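Long-range contacts in possible metal-dependent hydrolase (Veillonella parvula, PDB 3RPC), which is a putative hydrolase of the metallo-beta-lactamase superfamily that binds two zinc ions and probably uses them to activate water: residues Y7-N12 / P256-T261; I26-A31 / T66-T71. All coordinates share one frame; numbering follows the deposited sequence.

How the contacts relate
Contact 1 (7-12 with 256-261) and contact 2 (26-31 with 66-71) both belong to the seven-stranded mixed sheet that has strand 261-263 at one edge, and their centres lie about 13 Å apart. Contact 1 joins the first strand to the loop that leads into the last strand; strands 14-19 and 22-26 then lead across the sheet to contact 2, which is nested in sequence inside the long loop that contact 1 closes. They also meet directly, since R11 NH2 probably donates to the backbone oxygens of F29 and A31. Segments 7-12 and 26-31 lead to the zinc site, the side chains of N12 and D27 coming about 5 and 7 Å from a zinc ion.

Contact 1: Y7-N12 / P256-T261; sequences YTHIRN and PEDGET
H9 exchanges two backbone hydrogen bonds with the closing loop, its N to E260 O (2.9 Å) and its O from G259 N (2.7 Å), while T8 and T261 form the antiparallel non-hydrogen-bonded pair beside them. The hydroxyls of that pair meet tip to tip, OG1 to OG1 at 2.7 Å; threonine suits both places, its beta-branched chain favouring the strand and its hydroxyl finding the other across the pair. A type II beta turn, E257 to E260, shapes the approach; its third residue, G259, has a positive phi (94°) that is easy only without a side chain. On its other side strand 6-11 pairs with strand 14-19, where I10 and R11 both face T14 in a classic beta bulge. H9 turns to the opposite side from T8, CG anti to the backbone N (chi1 -168°), and packs against strand 221-225. Its CB rests on P256 CG (3.9 Å), and its ND1 is hydrogen-bonded to Y7 OH (2.8 Å). D258 lies alongside the imidazole, ring and carboxylate planes 54° apart. D258 OD1 forms a salt bridge with R237 and accepts from a water held by N12 N; OD2 packs on R11 CG (3.5 Å), the R11 guanidinium binding backbone oxygens of V52, F29 and A31.

Contact 2: I26-A31 / T66-T71; sequences IDPFLA and TAVVVT
D27 and T71 meet just past the parallel bridge of I26 with V69, and their polar groups make the tight part of this wholly buried contact. D27 N donates to V69 O at 2.9 Å in an almost straight bond (176°). Beyond this point the ladder changes character. T71 N donates to the side-chain oxygen D27 OD1 (2.7 Å) instead of the carbonyl O of D27, which is hydrogen-bonded to T14 OG1, while T71 OG1 donates to D27 OD2 (2.6 Å). Both oxygens are approached on their syn sides, each donor about 20° out of the carboxylate plane, so the two bonds together fix the rotation of the carboxylate. Threonine fits because its hydroxyl, set between the backbone N and the carbonyl carbon (chi1 64°), lies close enough to its own N for both to grip one carboxylate. D27 also takes up a left-handed backbone conformation, one that aspartate can adopt though less readily than asparagine or glycine.

The apolar side is looser, held by van der Waals packing alone. I26 CG1 comes no nearer to V69 CB than 4.4 Å, and P28 CD lies 4.0 Å from V68 CG1, with A82 of helix 80-85 also touching the proline. Past P28 the chain departs toward R11 and D79.

T71 directly precedes H72, the first ligand of the HxHxDH zinc motif of the metallo-beta-lactamase fold. D27 OD2 is hydrogen-bonded to ND1 of H77, a ligand of the other zinc. The carboxylate is thus a second-shell group: it ties the start of the metal-binding loop to H77, and probably restrains the orientation of that imidazole and may make it a stronger electron donor to the metal.

Contact 1: Y7-N12 / P256-T261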
loop_
_atom_site.group_PDB
_atom_site.type_symbol
_atom_site.label_atom_id
_atom_site.label_comp_id
_atom_site.label_asym_id
_atom_site.label_seq_id
_atom_site.Cartn_x
_atom_site.Cartn_y
_atom_site.Cartn_z
ATOM N N TYR A 7 22.856 4.005 14.360
ATOM C CA TYR A 7 21.794 3.087 14.737
ATOM C C TYR A 7 22.327 2.136 15.798
ATOM O O TYR A 7 23.299 1.416 15.568
ATOM C CB TYR A 7 21.269 2.306 13.514
ATOM C CG TYR A 7 20.252 1.250 13.894
ATOM C CD1 TYR A 7 18.945 1.601 14.209
ATOM C CD2 TYR A 7 20.603 -0.093 13.968
ATOM C CE1 TYR A 7 18.015 0.647 14.585
ATOM C CE2 TYR A 7 19.675 -1.056 14.337
ATOM C CZ TYR A 7 18.385 -0.679 14.647
ATOM O OH TYR A 7 17.469 -1.630 15.032
ATOM N N THR A 8 21.705 2.150 16.967
ATOM C CA THR A 8 22.033 1.193 18.006
ATOM C C THR A 8 20.965 0.120 18.027
ATOM O O THR A 8 19.798 0.395 18.323
ATOM C CB THR A 8 22.099 1.857 19.390
ATOM O OG1 THR A 8 23.162 2.820 19.408
ATOM C CG2 THR A 8 22.350 0.806 20.456
ATOM N N HIS A 9 21.346 -1.107 17.696
ATOM C CA HIS A 9 20.371 -2.172 17.749
ATOM C C HIS A 9 20.096 -2.572 19.189
ATOM O O HIS A 9 21.024 -2.641 19.989
ATOM C CB HIS A 9 20.799 -3.400 16.957
ATOM C CG HIS A 9 19.673 -4.353 16.782
ATOM N ND1 HIS A 9 18.460 -3.946 16.272
ATOM C CD2 HIS A 9 19.529 -5.656 17.121
ATOM C CE1 HIS A 9 17.625 -4.967 16.274
ATOM N NE2 HIS A 9 18.248 -6.015 16.783
ATOM N N ILE A 10 18.832 -2.817 19.528
ATOM C CA ILE A 10 18.487 -3.233 20.895
ATOM C C ILE A 10 18.133 -4.724 20.934
ATOM O O ILE A 10 18.882 -5.529 21.486
ATOM C CB ILE A 10 17.375 -2.358 21.519
ATOM C CG1 ILE A 10 17.805 -0.886 21.543
ATOM C CG2 ILE A 10 17.044 -2.834 22.939
ATOM C CD1 ILE A 10 19.065 -0.615 22.338
ATOM N N ARG A 11 17.017 -5.102 20.316
ATOM C CA ARG A 11 16.588 -6.501 20.357
ATOM C C ARG A 11 15.400 -6.674 19.424
ATOM O O ARG A 11 14.486 -5.880 19.466
ATOM C CB ARG A 11 16.201 -6.912 21.786
ATOM C CG ARG A 11 15.927 -8.424 21.922
ATOM C CD ARG A 11 15.437 -8.794 23.331
ATOM N NE ARG A 11 14.190 -8.113 23.656
ATOM C CZ ARG A 11 13.593 -8.162 24.845
ATOM N NH1 ARG A 11 14.119 -8.881 25.832
ATOM N NH2 ARG A 11 12.461 -7.493 25.050
ATOM N N ASN A 12 15.428 -7.729 18.609
ATOM C CA ASN A 12 14.398 -7.968 17.583
ATOM C C ASN A 12 14.336 -6.802 16.585
ATOM O O ASN A 12 15.307 -6.563 15.871
ATOM C CB ASN A 12 13.027 -8.258 18.205
ATOM C CG ASN A 12 12.083 -8.969 17.236
ATOM O OD1 ASN A 12 12.487 -9.904 16.530
ATOM N ND2 ASN A 12 10.830 -8.546 17.207
ATOM N N PRO A 256 23.960 -6.646 13.237
ATOM C CA PRO A 256 24.421 -6.200 14.560
ATOM C C PRO A 256 23.952 -7.101 15.690
ATOM O O PRO A 256 22.859 -7.660 15.639
ATOM C CB PRO A 256 23.781 -4.816 14.703
ATOM C CG PRO A 256 22.536 -4.906 13.830
ATOM C CD PRO A 256 22.998 -5.709 12.637
ATOM N N GLU A 257 24.790 -7.230 16.715
ATOM C CA GLU A 257 24.373 -7.882 17.939
ATOM C C GLU A 257 23.422 -6.967 18.703
ATOM O O GLU A 257 23.385 -5.755 18.484
ATOM C CB GLU A 257 25.587 -8.179 18.819
ATOM C CG GLU A 257 26.611 -9.099 18.177
ATOM C CD GLU A 257 26.091 -10.499 17.937
ATOM O OE1 GLU A 257 25.146 -10.931 18.620
ATOM O OE2 GLU A 257 26.631 -11.184 17.045
ATOM N N ASP A 258 22.665 -7.555 19.618
ATOM C CA ASP A 258 21.847 -6.760 20.518
ATOM C C ASP A 258 22.771 -5.836 21.296
ATOM O O ASP A 258 23.724 -6.307 21.922
ATOM C CB ASP A 258 21.094 -7.669 21.486
ATOM C CG ASP A 258 19.965 -8.451 20.817
ATOM O OD1 ASP A 258 19.726 -8.276 19.598
ATOM O OD2 ASP A 258 19.296 -9.234 21.529
ATOM N N GLY A 259 22.488 -4.534 21.263
ATOM C CA GLY A 259 23.286 -3.545 21.979
ATOM C C GLY A 259 24.375 -2.906 21.130
ATOM O O GLY A 259 24.998 -1.932 21.553
ATOM N N GLU A 260 24.607 -3.442 19.933
ATOM C CA GLU A 260 25.662 -2.927 19.062
ATOM C C GLU A 260 25.276 -1.645 18.330
ATOM O O GLU A 260 24.164 -1.518 17.820
ATOM C CB GLU A 260 26.076 -3.991 18.035
ATOM C CG GLU A 260 27.118 -3.513 17.034
ATOM C CD GLU A 260 27.569 -4.613 16.083
ATOM O OE1 GLU A 260 27.270 -5.803 16.332
ATOM O OE2 GLU A 260 28.224 -4.284 15.071
ATOM N N THR A 261 26.213 -0.706 18.259
ATOM C CA THR A 261 26.004 0.545 17.545
ATOM C C THR A 261 26.744 0.559 16.213
ATOM O O THR A 261 27.921 0.187 16.130
ATOM C CB THR A 261 26.482 1.733 18.393
ATOM O OG1 THR A 261 25.672 1.824 19.568
ATOM C CG2 THR A 261 26.387 3.043 17.607
HETATM O O HOH W 1 17.764 -9.128 17.978
#

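Contact 2: I26-A31 / T66-T71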
loop_
_atom_site.group_PDB
_atom_site.type_symbol
_atom_site.label_atom_id
_atom_site.label_comp_id
_atom_site.label_asym_id
_atom_site.label_seq_id
_atom_site.Cartn_x
_atom_site.Cartn_y
_atom_site.Cartn_z
ATOM N N ILE A 26 12.673 2.919 18.174
ATOM C CA ILE A 26 11.879 2.231 17.163
ATOM C C ILE A 26 11.299 0.923 17.700
ATOM O O ILE A 26 12.016 0.113 18.294
ATOM C CB ILE A 26 12.744 1.948 15.928
ATOM C CG1 ILE A 26 13.086 3.264 15.226
ATOM C CG2 ILE A 26 12.031 0.998 14.964
ATOM C CD1 ILE A 26 14.201 3.144 14.201
ATOM N N ASP A 27 9.989 0.755 17.505
ATOM C CA ASP A 27 9.278 -0.499 17.758
ATOM C C ASP A 27 9.695 -1.183 19.064
ATOM O O ASP A 27 10.169 -2.323 19.051
ATOM C CB ASP A 27 9.448 -1.444 16.559
ATOM C CG ASP A 27 8.655 -0.982 15.339
ATOM O OD1 ASP A 27 8.069 0.112 15.381
ATOM O OD2 ASP A 27 8.633 -1.712 14.325
ATOM N N PRO A 28 9.475 -0.507 20.199
ATOM C CA PRO A 28 9.943 -1.029 21.490
ATOM C C PRO A 28 9.109 -2.197 22.021
ATOM O O PRO A 28 7.931 -2.030 22.370
ATOM C CB PRO A 28 9.807 0.184 22.416
ATOM C CG PRO A 28 8.636 0.918 21.842
ATOM C CD PRO A 28 8.826 0.808 20.351
ATOM N N PHE A 29 9.746 -3.364 22.070
ATOM C CA PHE A 29 9.205 -4.576 22.655
ATOM C C PHE A 29 10.197 -4.889 23.757
ATOM O O PHE A 29 11.291 -5.376 23.488
ATOM C CB PHE A 29 9.192 -5.658 21.561
ATOM C CG PHE A 29 9.027 -7.081 22.053
ATOM C CD1 PHE A 29 8.134 -7.406 23.066
ATOM C CD2 PHE A 29 9.732 -8.111 21.438
ATOM C CE1 PHE A 29 7.982 -8.729 23.485
ATOM C CE2 PHE A 29 9.576 -9.429 21.844
ATOM C CZ PHE A 29 8.701 -9.740 22.866
ATOM N N LEU A 30 9.835 -4.547 24.990
ATOM C CA LEU A 30 10.833 -4.431 26.057
ATOM C C LEU A 30 10.737 -5.485 27.165
ATOM O O LEU A 30 11.468 -5.405 28.159
ATOM C CB LEU A 30 10.811 -3.008 26.652
ATOM C CG LEU A 30 10.972 -1.873 25.629
ATOM C CD1 LEU A 30 11.003 -0.500 26.315
ATOM C CD2 LEU A 30 12.228 -2.086 24.784
ATOM N N ALA A 31 9.863 -6.472 27.002
ATOM C CA ALA A 31 9.619 -7.463 28.057
ATOM C C ALA A 31 10.871 -8.233 28.460
ATOM O O ALA A 31 11.739 -8.511 27.630
ATOM C CB ALA A 31 8.525 -8.444 27.615
ATOM N N THR A 66 14.152 10.933 22.176
ATOM C CA THR A 66 13.449 12.166 21.819
ATOM C C THR A 66 12.028 11.878 21.349
ATOM O O THR A 66 11.125 12.705 21.501
ATOM C CB THR A 66 14.131 12.869 20.619
ATOM O OG1 THR A 66 15.555 12.804 20.750
ATOM C CG2 THR A 66 13.686 14.325 20.529
ATOM N N ALA A 67 11.847 10.718 20.724
ATOM C CA ALA A 67 10.549 10.353 20.166
ATOM C C ALA A 67 10.520 8.860 19.945
ATOM O O ALA A 67 11.561 8.209 19.967
ATOM C CB ALA A 67 10.292 11.091 18.856
ATOM N N VAL A 68 9.322 8.323 19.765
ATOM C CA VAL A 68 9.159 6.899 19.517
ATOM C C VAL A 68 8.477 6.721 18.164
ATOM O O VAL A 68 7.604 7.501 17.789
ATOM C CB VAL A 68 8.300 6.252 20.620
ATOM C CG1 VAL A 68 8.252 4.752 20.452
ATOM C CG2 VAL A 68 8.857 6.589 21.998
ATOM N N VAL A 69 8.908 5.706 17.420
ATOM C CA VAL A 69 8.270 5.352 16.153
ATOM C C VAL A 69 7.745 3.938 16.310
ATOM O O VAL A 69 8.500 3.032 16.641
ATOM C CB VAL A 69 9.270 5.388 14.979
ATOM C CG1 VAL A 69 8.634 4.818 13.702
ATOM C CG2 VAL A 69 9.756 6.810 14.753
ATOM N N VAL A 70 6.446 3.765 16.098
ATOM C CA VAL A 70 5.797 2.473 16.251
ATOM C C VAL A 70 5.191 2.103 14.902
ATOM O O VAL A 70 4.178 2.675 14.487
ATOM C CB VAL A 70 4.704 2.544 17.340
ATOM C CG1 VAL A 70 4.069 1.183 17.565
ATOM C CG2 VAL A 70 5.301 3.072 18.649
ATOM N N THR A 71 5.823 1.160 14.203
ATOM C CA THR A 71 5.390 0.838 12.841
ATOM C C THR A 71 4.055 0.106 12.806
ATOM O O THR A 71 3.325 0.176 11.808
ATOM C CB THR A 71 6.436 0.023 12.062
ATOM O OG1 THR A 71 6.628 -1.257 12.690
ATOM C CG2 THR A 71 7.753 0.783 11.975
#